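Long-range contacts in methylxanthine N1-demethylase NdmA (Pseudomonas putida, PDB 6ICN), which catalyses the N1-demethylation of caffeine to theobromine and formaldehyde as a Rieske non-heme iron oxygenase, the first step of bacterial caffeine degradation: residues R32-H36 / T152-Y156; W175-R181 / I311-K317; S246-A250 / Y335-L339. All blocks are in the same frame, centred on the assembly; numbering follows the deposited sequence.

How the contacts relate
Near the N terminus, 32-36 leads into strand 35-40, outermost in its sheet within this chain, and contact 1 closes a long loop there when 152-156 returns from that sheet on its way to strand 166-175. Contact 2 opens only afterwards, where strand 166-175 runs into helix 179-186, and closes at the end of helix 293-313. Contact 3 begins inside that loop and ends beyond it, so contacts 2 and 3 cross, whereas contact 1 stands in series with both. Contact 3 touches each of the others: F34 packs on P248, and A179 on F249. Together they tie the Rieske-side sheet, the catalytic-domain sheet and the C-terminal helices.

Contact 1 of 3, residues R32-H36 / T152-Y156; sequences RHFWH and TEIPY
T152 OG1 donates to H33 O over 2.7 Å, with the hydroxyl in the plane of that carbonyl. With a chi1 of 59° the hydroxyl sits between the backbone N and the carbonyl carbon of its own residue, which sends the methyl T152 CG2 to the F34 ring, 3.8 Å from F34 CD1. T152 OG1 is also hydrogen-bonded to R144, so one small side chain joins two separate parts of the chain.

The backbone carbonyl of T152 serves W35 in turn. W35 NE1 makes a weak bond to T152 O at 3.4 Å, bent to 139° at the hydrogen, and a water that donates to T152 O and weakly accepts from W35 NE1 closes a small triangle at the indole edge. A second water bridges backbone to backbone, accepting from W35 N and donating to E153 O. The waters supplement the direct bonds between segments that do not pair as strands.

Around these bonds the indole supplies most of the packing. I154 lays CG1 over one face of W35, 3.9 Å from the centroid of the five-membered ring, in a CH-pi contact displaced toward the rim. The peptide between E153 and I154 is close to W35 CD1, while P155 CD approaches W35 CB more loosely.

Further out, W142 of strand 140-144 touches W35, I154 and P155, and residues of strand 131-137 lie against W35 and I154. Helix 350-358 packs against F34 and T152 through L357. The contact therefore fastens the segment after strand 140-144 to the beginning of edge strand 35-40, between the Rieske-side sheet and a C-terminal helix.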
loop_
_atom_site.group_PDB
_atom_site.type_symbol
_atom_site.label_atom_id
_atom_site.label_comp_id
_atom_site.label_asym_id
_atom_site.label_seq_id
_atom_site.Cartn_x
_atom_site.Cartn_y
_atom_site.Cartn_z
ATOM N N ARG A 32 28.051 26.819 -9.306
ATOM C CA ARG A 32 27.755 26.585 -10.721
ATOM C C ARG A 32 29.021 26.525 -11.565
ATOM O O ARG A 32 28.990 25.988 -12.673
ATOM C CB ARG A 32 26.821 27.679 -11.265
ATOM C CG ARG A 32 25.458 27.746 -10.567
ATOM C CD ARG A 32 24.619 28.941 -11.027
ATOM N NE ARG A 32 24.403 28.953 -12.472
ATOM C CZ ARG A 32 23.350 28.406 -13.069
ATOM N NH1 ARG A 32 22.412 27.815 -12.334
ATOM N NH2 ARG A 32 23.232 28.453 -14.392
ATOM N N HIS A 33 30.141 27.039 -11.054
ATOM C CA HIS A 33 31.378 27.062 -11.826
ATOM C C HIS A 33 32.152 25.758 -11.790
ATOM O O HIS A 33 33.132 25.624 -12.527
ATOM C CB HIS A 33 32.265 28.219 -11.324
ATOM C CG HIS A 33 31.703 29.557 -11.670
ATOM N ND1 HIS A 33 32.082 30.245 -12.802
ATOM C CD2 HIS A 33 30.732 30.299 -11.085
ATOM C CE1 HIS A 33 31.393 31.364 -12.884
ATOM N NE2 HIS A 33 30.571 31.425 -11.853
ATOM N N PHE A 34 31.751 24.790 -10.962
ATOM C CA PHE A 34 32.431 23.505 -10.876
ATOM C C PHE A 34 31.718 22.454 -11.720
ATOM O O PHE A 34 30.542 22.593 -12.069
ATOM C CB PHE A 34 32.495 23.021 -9.429
ATOM C CG PHE A 34 33.366 23.871 -8.547
ATOM C CD1 PHE A 34 34.748 23.736 -8.599
ATOM C CD2 PHE A 34 32.796 24.770 -7.655
ATOM C CE1 PHE A 34 35.568 24.522 -7.785
ATOM C CE2 PHE A 34 33.605 25.554 -6.836
ATOM C CZ PHE A 34 34.987 25.412 -6.905
ATOM N N TRP A 35 32.465 21.412 -12.062
ATOM C CA TRP A 35 31.883 20.197 -12.632
ATOM C C TRP A 35 31.236 19.366 -11.534
ATOM O O TRP A 35 31.869 19.074 -10.514
ATOM C CB TRP A 35 32.961 19.365 -13.329
ATOM C CG TRP A 35 33.563 20.028 -14.549
ATOM C CD1 TRP A 35 34.605 20.929 -14.574
ATOM C CD2 TRP A 35 33.165 19.840 -15.915
ATOM N NE1 TRP A 35 34.866 21.312 -15.875
ATOM C CE2 TRP A 35 34.000 20.655 -16.713
ATOM C CE3 TRP A 35 32.185 19.062 -16.540
ATOM C CZ2 TRP A 35 33.889 20.702 -18.102
ATOM C CZ3 TRP A 35 32.072 19.118 -17.922
ATOM C CH2 TRP A 35 32.933 19.920 -18.688
ATOM N N HIS A 36 29.998 18.934 -11.769
ATOM C CA HIS A 36 29.316 18.046 -10.843
ATOM C C HIS A 36 28.807 16.821 -11.589
ATOM O O HIS A 36 28.302 16.950 -12.705
ATOM C CB HIS A 36 28.124 18.745 -10.175
ATOM C CG HIS A 36 28.490 19.999 -9.432
ATOM N ND1 HIS A 36 29.097 19.979 -8.193
ATOM C CD2 HIS A 36 28.310 21.302 -9.747
ATOM C CE1 HIS A 36 29.299 21.224 -7.789
ATOM N NE2 HIS A 36 28.828 22.048 -8.712
ATOM N N THR A 152 38.071 25.448 -13.868
ATOM C CA THR A 152 37.775 24.259 -13.083
ATOM C C THR A 152 37.831 23.033 -13.980
ATOM O O THR A 152 37.616 23.127 -15.195
ATOM C CB THR A 152 36.391 24.368 -12.434
ATOM O OG1 THR A 152 35.409 24.540 -13.461
ATOM C CG2 THR A 152 36.351 25.577 -11.486
ATOM N N GLU A 153 38.123 21.880 -13.381
ATOM C CA GLU A 153 38.225 20.638 -14.122
ATOM C C GLU A 153 37.475 19.539 -13.389
ATOM O O GLU A 153 37.129 19.671 -12.214
ATOM C CB GLU A 153 39.675 20.204 -14.328
ATOM C CG GLU A 153 40.379 21.051 -15.368
ATOM C CD GLU A 153 41.750 20.523 -15.728
ATOM O OE1 GLU A 153 42.166 20.731 -16.890
ATOM O OE2 GLU A 153 42.407 19.912 -14.851
ATOM N N ILE A 154 37.239 18.452 -14.114
ATOM C CA ILE A 154 36.568 17.301 -13.500
ATOM C C ILE A 154 37.456 16.720 -12.407
ATOM O O ILE A 154 38.686 16.586 -12.597
ATOM C CB ILE A 154 36.220 16.244 -14.567
ATOM C CG1 ILE A 154 35.121 16.809 -15.468
ATOM C CG2 ILE A 154 35.807 14.915 -13.923
ATOM C CD1 ILE A 154 34.843 15.998 -16.734
ATOM N N PRO A 155 36.893 16.367 -11.244
ATOM C CA PRO A 155 37.675 15.798 -10.134
ATOM C C PRO A 155 38.584 14.630 -10.481
ATOM O O PRO A 155 38.356 13.893 -11.446
ATOM C CB PRO A 155 36.576 15.352 -9.159
ATOM C CG PRO A 155 35.504 16.366 -9.360
ATOM C CD PRO A 155 35.513 16.685 -10.834
ATOM N N TYR A 156 39.616 14.453 -9.658
ATOM C CA TYR A 156 40.626 13.424 -9.844
ATOM C C TYR A 156 40.209 12.117 -9.171
ATOM O O TYR A 156 39.885 12.094 -7.981
ATOM C CB TYR A 156 41.952 13.930 -9.272
ATOM C CG TYR A 156 43.045 12.898 -9.085
ATOM C CD1 TYR A 156 43.734 12.381 -10.171
ATOM C CD2 TYR A 156 43.413 12.475 -7.810
ATOM C CE1 TYR A 156 44.752 11.444 -9.991
ATOM C CE2 TYR A 156 44.440 11.552 -7.616
ATOM C CZ TYR A 156 45.101 11.038 -8.716
ATOM O OH TYR A 156 46.113 10.117 -8.516
HETATM O O HOH W 1 35.108 21.193 -10.979
HETATM O O HOH W 2 37.410 21.718 -17.728
#

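Contact 2 of 3, residues W175-R181 / I311-K317; sequences WDATAER and IESQWPK
R181 reaches across to two successive carbonyls of 311-317. R181 NH2 donates to P316 O at 2.9 Å, in the guanidinium plane and with an N-H...O angle of 162°, whereas R181 NE meets K317 O at 3.0 Å from above the carbonyl plane. Q314 lies over one guanidinium face with CB toward the rim; its amide NE2 instead bonds R83 O of the second subunit.

At the other end, K317 NZ is gripped by one residue twice, through D176 O at 2.7 Å and D176 OD2 at 3.0 Å, the latter a salt bridge entering from above the carboxylate plane. E312 OE1 takes the D176 N-H almost straight, at 176° and 2.7 Å from D176 N. With CG anti to the carbonyl carbon (chi1 -67°) and the chain extended beyond it, E312 brings its carboxylate to that backbone N. Between these polar ends I311 packs CG2 over one face of the W175 six-membered ring, 3.7 Å from its centroid, and CG1 against A177 CB.

Several groups position this first shell. T178 caps helix 179-186, its OG1 accepting from R181 N; one water links T178 N to K317 O, and another joins R181 O to Q314 OE1. K308 pairs with E312 OE2, and E323 with R181 NH1. Replacing R181 by a leucine would probably leave the P316 and K317 carbonyls without these donors and E323 without this charge partner.

Charged side chains thus serve backbone groups in both directions: R181 for P316 O and K317 O, beyond a cis peptide before P316, and E312 and K317 for D176 N and O. D176, centre of an inverse gamma turn, and E312 bring two acids near K317 and K308, whose positive charges would be expected to favour the ionised carboxylates.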
loop_
_atom_site.group_PDB
_atom_site.type_symbol
_atom_site.label_atom_id
_atom_site.label_comp_id
_atom_site.label_asym_id
_atom_site.label_seq_id
_atom_site.Cartn_x
_atom_site.Cartn_y
_atom_site.Cartn_z
ATOM N N TRP A 175 20.423 11.144 -0.449
ATOM C CA TRP A 175 20.288 11.553 0.942
ATOM C C TRP A 175 19.592 12.901 1.044
ATOM O O TRP A 175 19.797 13.793 0.217
ATOM C CB TRP A 175 21.648 11.673 1.635
ATOM C CG TRP A 175 22.292 10.385 2.060
ATOM C CD1 TRP A 175 21.821 9.114 1.866
ATOM C CD2 TRP A 175 23.509 10.261 2.794
ATOM N NE1 TRP A 175 22.694 8.201 2.428
ATOM C CE2 TRP A 175 23.734 8.884 3.004
ATOM C CE3 TRP A 175 24.438 11.182 3.297
ATOM C CZ2 TRP A 175 24.851 8.411 3.691
ATOM C CZ3 TRP A 175 25.557 10.701 3.980
ATOM C CH2 TRP A 175 25.741 9.331 4.174
ATOM N N ASP A 176 18.783 13.055 2.088
ATOM C CA ASP A 176 18.201 14.340 2.444
ATOM C C ASP A 176 19.214 15.124 3.280
ATOM O O ASP A 176 19.022 15.395 4.463
ATOM C CB ASP A 176 16.894 14.126 3.201
ATOM C CG ASP A 176 16.141 15.415 3.454
ATOM O OD1 ASP A 176 15.881 16.166 2.495
ATOM O OD2 ASP A 176 15.774 15.667 4.623
ATOM N N ALA A 177 20.341 15.444 2.643
ATOM C CA ALA A 177 21.400 16.223 3.274
ATOM C C ALA A 177 22.177 16.926 2.174
ATOM O O ALA A 177 22.175 16.496 1.019
ATOM C CB ALA A 177 22.334 15.346 4.112
ATOM N N THR A 178 22.837 18.023 2.542
ATOM C CA THR A 178 23.576 18.815 1.570
ATOM C C THR A 178 24.924 18.186 1.228
ATOM O O THR A 178 25.473 17.351 1.957
ATOM C CB THR A 178 23.805 20.225 2.097
ATOM O OG1 THR A 178 24.642 20.162 3.268
ATOM C CG2 THR A 178 22.475 20.894 2.416
ATOM N N ALA A 179 25.485 18.637 0.098
ATOM C CA ALA A 179 26.775 18.115 -0.334
ATOM C C ALA A 179 27.885 18.494 0.641
ATOM O O ALA A 179 28.790 17.698 0.881
ATOM C CB ALA A 179 27.094 18.611 -1.743
ATOM N N GLU A 180 27.816 19.691 1.226
ATOM C CA GLU A 180 28.788 20.077 2.251
ATOM C C GLU A 180 28.725 19.151 3.469
ATOM O O GLU A 180 29.762 18.695 3.968
ATOM C CB GLU A 180 28.552 21.538 2.665
ATOM C CG GLU A 180 28.790 22.568 1.549
ATOM C CD GLU A 180 27.561 22.826 0.641
ATOM O OE1 GLU A 180 26.494 22.152 0.779
ATOM O OE2 GLU A 180 27.654 23.731 -0.229
ATOM N N ARG A 181 27.514 18.854 3.970
ATOM C CA ARG A 181 27.434 17.968 5.127
ATOM C C ARG A 181 27.874 16.553 4.770
ATOM O O ARG A 181 28.474 15.857 5.597
ATOM C CB ARG A 181 26.008 17.987 5.704
ATOM C CG ARG A 181 25.631 19.363 6.279
ATOM C CD ARG A 181 25.143 19.180 7.665
ATOM N NE ARG A 181 24.447 20.313 8.264
ATOM C CZ ARG A 181 24.870 20.927 9.372
ATOM N NH1 ARG A 181 26.013 20.556 9.935
ATOM N NH2 ARG A 181 24.148 21.900 9.908
ATOM N N ILE A 311 23.099 11.920 9.529
ATOM C CA ILE A 311 23.391 13.070 8.682
ATOM C C ILE A 311 22.096 13.748 8.228
ATOM O O ILE A 311 22.015 14.980 8.180
ATOM C CB ILE A 311 24.292 12.666 7.493
ATOM C CG1 ILE A 311 24.603 13.898 6.656
ATOM C CG2 ILE A 311 23.619 11.614 6.598
ATOM C CD1 ILE A 311 25.669 13.690 5.617
ATOM N N GLU A 312 21.056 12.959 7.904
ATOM C CA GLU A 312 19.788 13.569 7.507
ATOM C C GLU A 312 19.121 14.309 8.660
ATOM O O GLU A 312 18.298 15.193 8.414
ATOM C CB GLU A 312 18.840 12.501 6.937
ATOM C CG GLU A 312 19.330 11.910 5.607
ATOM C CD GLU A 312 18.320 10.968 4.967
ATOM O OE1 GLU A 312 18.281 10.904 3.714
ATOM O OE2 GLU A 312 17.564 10.289 5.718
ATOM N N SER A 313 19.484 13.995 9.911
ATOM C CA SER A 313 18.904 14.693 11.056
ATOM C C SER A 313 19.527 16.068 11.298
ATOM O O SER A 313 18.905 16.904 11.970
ATOM C CB SER A 313 19.049 13.846 12.333
ATOM O OG SER A 313 20.324 14.022 12.930
ATOM N N GLN A 314 20.720 16.326 10.772
ATOM C CA GLN A 314 21.387 17.601 11.039
ATOM C C GLN A 314 20.533 18.768 10.554
ATOM O O GLN A 314 20.058 18.793 9.411
ATOM C CB GLN A 314 22.756 17.616 10.369
ATOM C CG GLN A 314 23.748 16.634 11.000
ATOM C CD GLN A 314 25.077 16.674 10.287
ATOM O OE1 GLN A 314 25.280 15.983 9.289
ATOM N NE2 GLN A 314 25.998 17.507 10.786
ATOM N N TRP A 315 20.296 19.732 11.438
ATOM C CA TRP A 315 19.433 20.843 11.077
ATOM C C TRP A 315 19.944 22.123 11.729
ATOM O O TRP A 315 20.431 22.080 12.846
ATOM C CB TRP A 315 17.982 20.557 11.478
ATOM C CG TRP A 315 17.709 20.512 12.965
ATOM C CD1 TRP A 315 17.995 19.486 13.834
ATOM C CD2 TRP A 315 17.059 21.528 13.745
ATOM N NE1 TRP A 315 17.572 19.818 15.109
ATOM C CE2 TRP A 315 16.994 21.061 15.076
ATOM C CE3 TRP A 315 16.550 22.793 13.450
ATOM C CZ2 TRP A 315 16.421 21.821 16.113
ATOM C CZ3 TRP A 315 15.983 23.542 14.478
ATOM C CH2 TRP A 315 15.926 23.054 15.788
ATOM N N PRO A 316 19.833 23.259 11.023
ATOM C CA PRO A 316 19.378 23.395 9.632
ATOM C C PRO A 316 20.309 22.698 8.645
ATOM O O PRO A 316 21.385 22.268 9.026
ATOM C CB PRO A 316 19.379 24.914 9.400
ATOM C CG PRO A 316 20.210 25.474 10.447
ATOM C CD PRO A 316 20.124 24.563 11.641
ATOM N N LYS A 317 19.851 22.557 7.402
ATOM C CA LYS A 317 20.575 21.745 6.433
ATOM C C LYS A 317 21.963 22.308 6.157
ATOM O O LYS A 317 22.930 21.546 6.011
ATOM C CB LYS A 317 19.763 21.654 5.145
ATOM C CG LYS A 317 18.496 20.817 5.263
ATOM C CD LYS A 317 18.813 19.398 5.689
ATOM C CE LYS A 317 17.609 18.463 5.495
ATOM N NZ LYS A 317 17.855 17.167 6.199
HETATM O O HOH W 3 22.282 18.801 5.282
HETATM O O HOH W 4 27.844 15.710 8.351
#

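Contact 3 of 3, residues S246-A250 / Y335-L339; sequences SMPFA and YRKWL
M247 is the bump of this contact, and Y335, W338 and L339 of one helix face form the hollow that receives it. Its chain folds twice, with chi2 -71° and chi3 -72°, which turns the thioether back against the helix so that each part of it finds a different wall. M247 CG lies over one face of the W338 indole, 3.7 Å from the centroid of the six-membered ring, in a CH-pi contact offset toward the rim. The sulfur lies oblique to the same indole and at the edge of Y335, M247 SD being 5.1 Å from the Y335 ring centroid, so it makes Met-aromatic contacts with both rings. The terminal methyl goes deepest, with M247 CE 3.6 Å from L339 CD2 and 3.9 Å from Y335 CE1.

Beside it P248 CB rests against the L339 CD2 methyl. L339 is shared in this way between two consecutive residues of the loop, while L339 CG also covers the centre of one Y335 ring face. Y335 extends past this hydrophobic surface, and Y335 OH donates to P248 O at 2.7 Å, tilted 29° from the carbonyl plane. Y335 OH also lies at the F249 ring edge, 3.3 Å from F249 CD1, where the two side chains cross at about a right angle.

Packing neighbours from elsewhere in the chain extend the cluster: W183 stacks on Y335, and F220 meets W338 edge-to-face. The indole nitrogen W338 NE1 is hydrogen-bonded to A356 O. P248 follows a cis peptide bond in the tight connection between strands 239-246 and 250-257. The arrangement is a beta-hairpin connection between these two antiparallel strands, docked on helix 330-348 in the catalytic domain of this Rieske oxygenase.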
loop_
_atom_site.group_PDB
_atom_site.type_symbol
_atom_site.label_atom_id
_atom_site.label_comp_id
_atom_site.label_asym_id
_atom_site.label_seq_id
_atom_site.Cartn_x
_atom_site.Cartn_y
_atom_site.Cartn_z
ATOM N N SER A 246 39.227 16.829 -4.534
ATOM C CA SER A 246 38.988 17.862 -5.544
ATOM C C SER A 246 37.839 18.760 -5.095
ATOM O O SER A 246 36.694 18.311 -4.989
ATOM C CB SER A 246 38.681 17.224 -6.896
ATOM O OG SER A 246 39.790 16.479 -7.371
ATOM N N MET A 247 38.132 20.029 -4.825
ATOM C CA MET A 247 37.098 20.925 -4.289
ATOM C C MET A 247 36.034 21.172 -5.330
ATOM O O MET A 247 36.358 21.329 -6.511
ATOM C CB MET A 247 37.704 22.255 -3.816
ATOM C CG MET A 247 38.650 22.067 -2.635
ATOM S SD MET A 247 37.730 21.635 -1.121
ATOM C CE MET A 247 36.967 23.190 -0.773
ATOM N N PRO A 248 34.763 21.251 -4.909
ATOM C CA PRO A 248 34.273 21.237 -3.522
ATOM C C PRO A 248 33.775 19.909 -2.960
ATOM O O PRO A 248 33.690 19.808 -1.742
ATOM C CB PRO A 248 33.096 22.204 -3.568
ATOM C CG PRO A 248 32.563 22.070 -4.969
ATOM C CD PRO A 248 33.737 21.735 -5.852
ATOM N N PHE A 249 33.400 18.926 -3.785
ATOM C CA PHE A 249 32.620 17.814 -3.243
ATOM C C PHE A 249 33.163 16.424 -3.540
ATOM O O PHE A 249 32.513 15.436 -3.170
ATOM C CB PHE A 249 31.169 17.888 -3.749
ATOM C CG PHE A 249 30.444 19.140 -3.343
ATOM C CD1 PHE A 249 30.522 19.630 -2.038
ATOM C CD2 PHE A 249 29.679 19.827 -4.266
ATOM C CE1 PHE A 249 29.862 20.804 -1.683
ATOM C CE2 PHE A 249 29.004 21.000 -3.922
ATOM C CZ PHE A 249 29.105 21.491 -2.611
ATOM N N ALA A 250 34.301 16.298 -4.201
ATOM C CA ALA A 250 34.811 14.985 -4.583
ATOM C C ALA A 250 35.927 14.559 -3.646
ATOM O O ALA A 250 36.810 15.358 -3.326
ATOM C CB ALA A 250 35.315 14.996 -6.022
ATOM N N TYR A 335 37.999 22.864 5.623
ATOM C CA TYR A 335 37.063 22.778 4.504
ATOM C C TYR A 335 36.137 23.987 4.463
ATOM O O TYR A 335 35.987 24.632 3.424
ATOM C CB TYR A 335 36.255 21.482 4.626
ATOM C CG TYR A 335 35.228 21.236 3.537
ATOM C CD1 TYR A 335 35.624 20.967 2.234
ATOM C CD2 TYR A 335 33.866 21.207 3.833
ATOM C CE1 TYR A 335 34.688 20.701 1.238
ATOM C CE2 TYR A 335 32.922 20.939 2.852
ATOM C CZ TYR A 335 33.336 20.689 1.565
ATOM O OH TYR A 335 32.398 20.431 0.590
ATOM N N ARG A 336 35.484 24.300 5.594
ATOM C CA ARG A 336 34.568 25.428 5.636
ATOM C C ARG A 336 35.283 26.736 5.314
ATOM O O ARG A 336 34.725 27.601 4.632
ATOM C CB ARG A 336 33.904 25.492 7.009
ATOM C CG ARG A 336 32.966 24.306 7.271
ATOM C CD ARG A 336 32.405 24.319 8.698
ATOM N NE ARG A 336 31.468 23.207 8.865
ATOM C CZ ARG A 336 30.573 23.090 9.846
ATOM N NH1 ARG A 336 30.460 24.023 10.794
ATOM N NH2 ARG A 336 29.790 22.020 9.878
ATOM N N LYS A 337 36.524 26.876 5.790
ATOM C CA LYS A 337 37.314 28.074 5.525
ATOM C C LYS A 337 37.582 28.244 4.033
ATOM O O LYS A 337 37.405 29.340 3.479
ATOM C CB LYS A 337 38.632 27.996 6.296
ATOM C CG LYS A 337 39.559 29.197 6.063
ATOM C CD LYS A 337 40.788 29.071 6.939
ATOM C CE LYS A 337 41.803 30.153 6.598
ATOM N NZ LYS A 337 42.977 30.058 7.506
ATOM N N TRP A 338 37.998 27.161 3.362
ATOM C CA TRP A 338 38.264 27.259 1.928
ATOM C C TRP A 338 36.986 27.546 1.146
ATOM O O TRP A 338 36.981 28.387 0.241
ATOM C CB TRP A 338 38.937 25.986 1.419
ATOM C CG TRP A 338 39.650 26.162 0.086
ATOM C CD1 TRP A 338 39.678 27.273 -0.705
ATOM C CD2 TRP A 338 40.436 25.175 -0.580
ATOM N NE1 TRP A 338 40.454 27.043 -1.830
ATOM C CE2 TRP A 338 40.934 25.761 -1.771
ATOM C CE3 TRP A 338 40.790 23.859 -0.273
ATOM C CZ2 TRP A 338 41.736 25.055 -2.664
ATOM C CZ3 TRP A 338 41.592 23.159 -1.146
ATOM C CH2 TRP A 338 42.061 23.762 -2.341
ATOM N N LEU A 339 35.877 26.867 1.478
ATOM C CA LEU A 339 34.626 27.164 0.784
ATOM C C LEU A 339 34.242 28.636 0.929
ATOM O O LEU A 339 33.784 29.265 -0.033
ATOM C CB LEU A 339 33.491 26.282 1.308
ATOM C CG LEU A 339 33.526 24.803 0.953
ATOM C CD1 LEU A 339 32.238 24.136 1.469
ATOM C CD2 LEU A 339 33.668 24.588 -0.536
#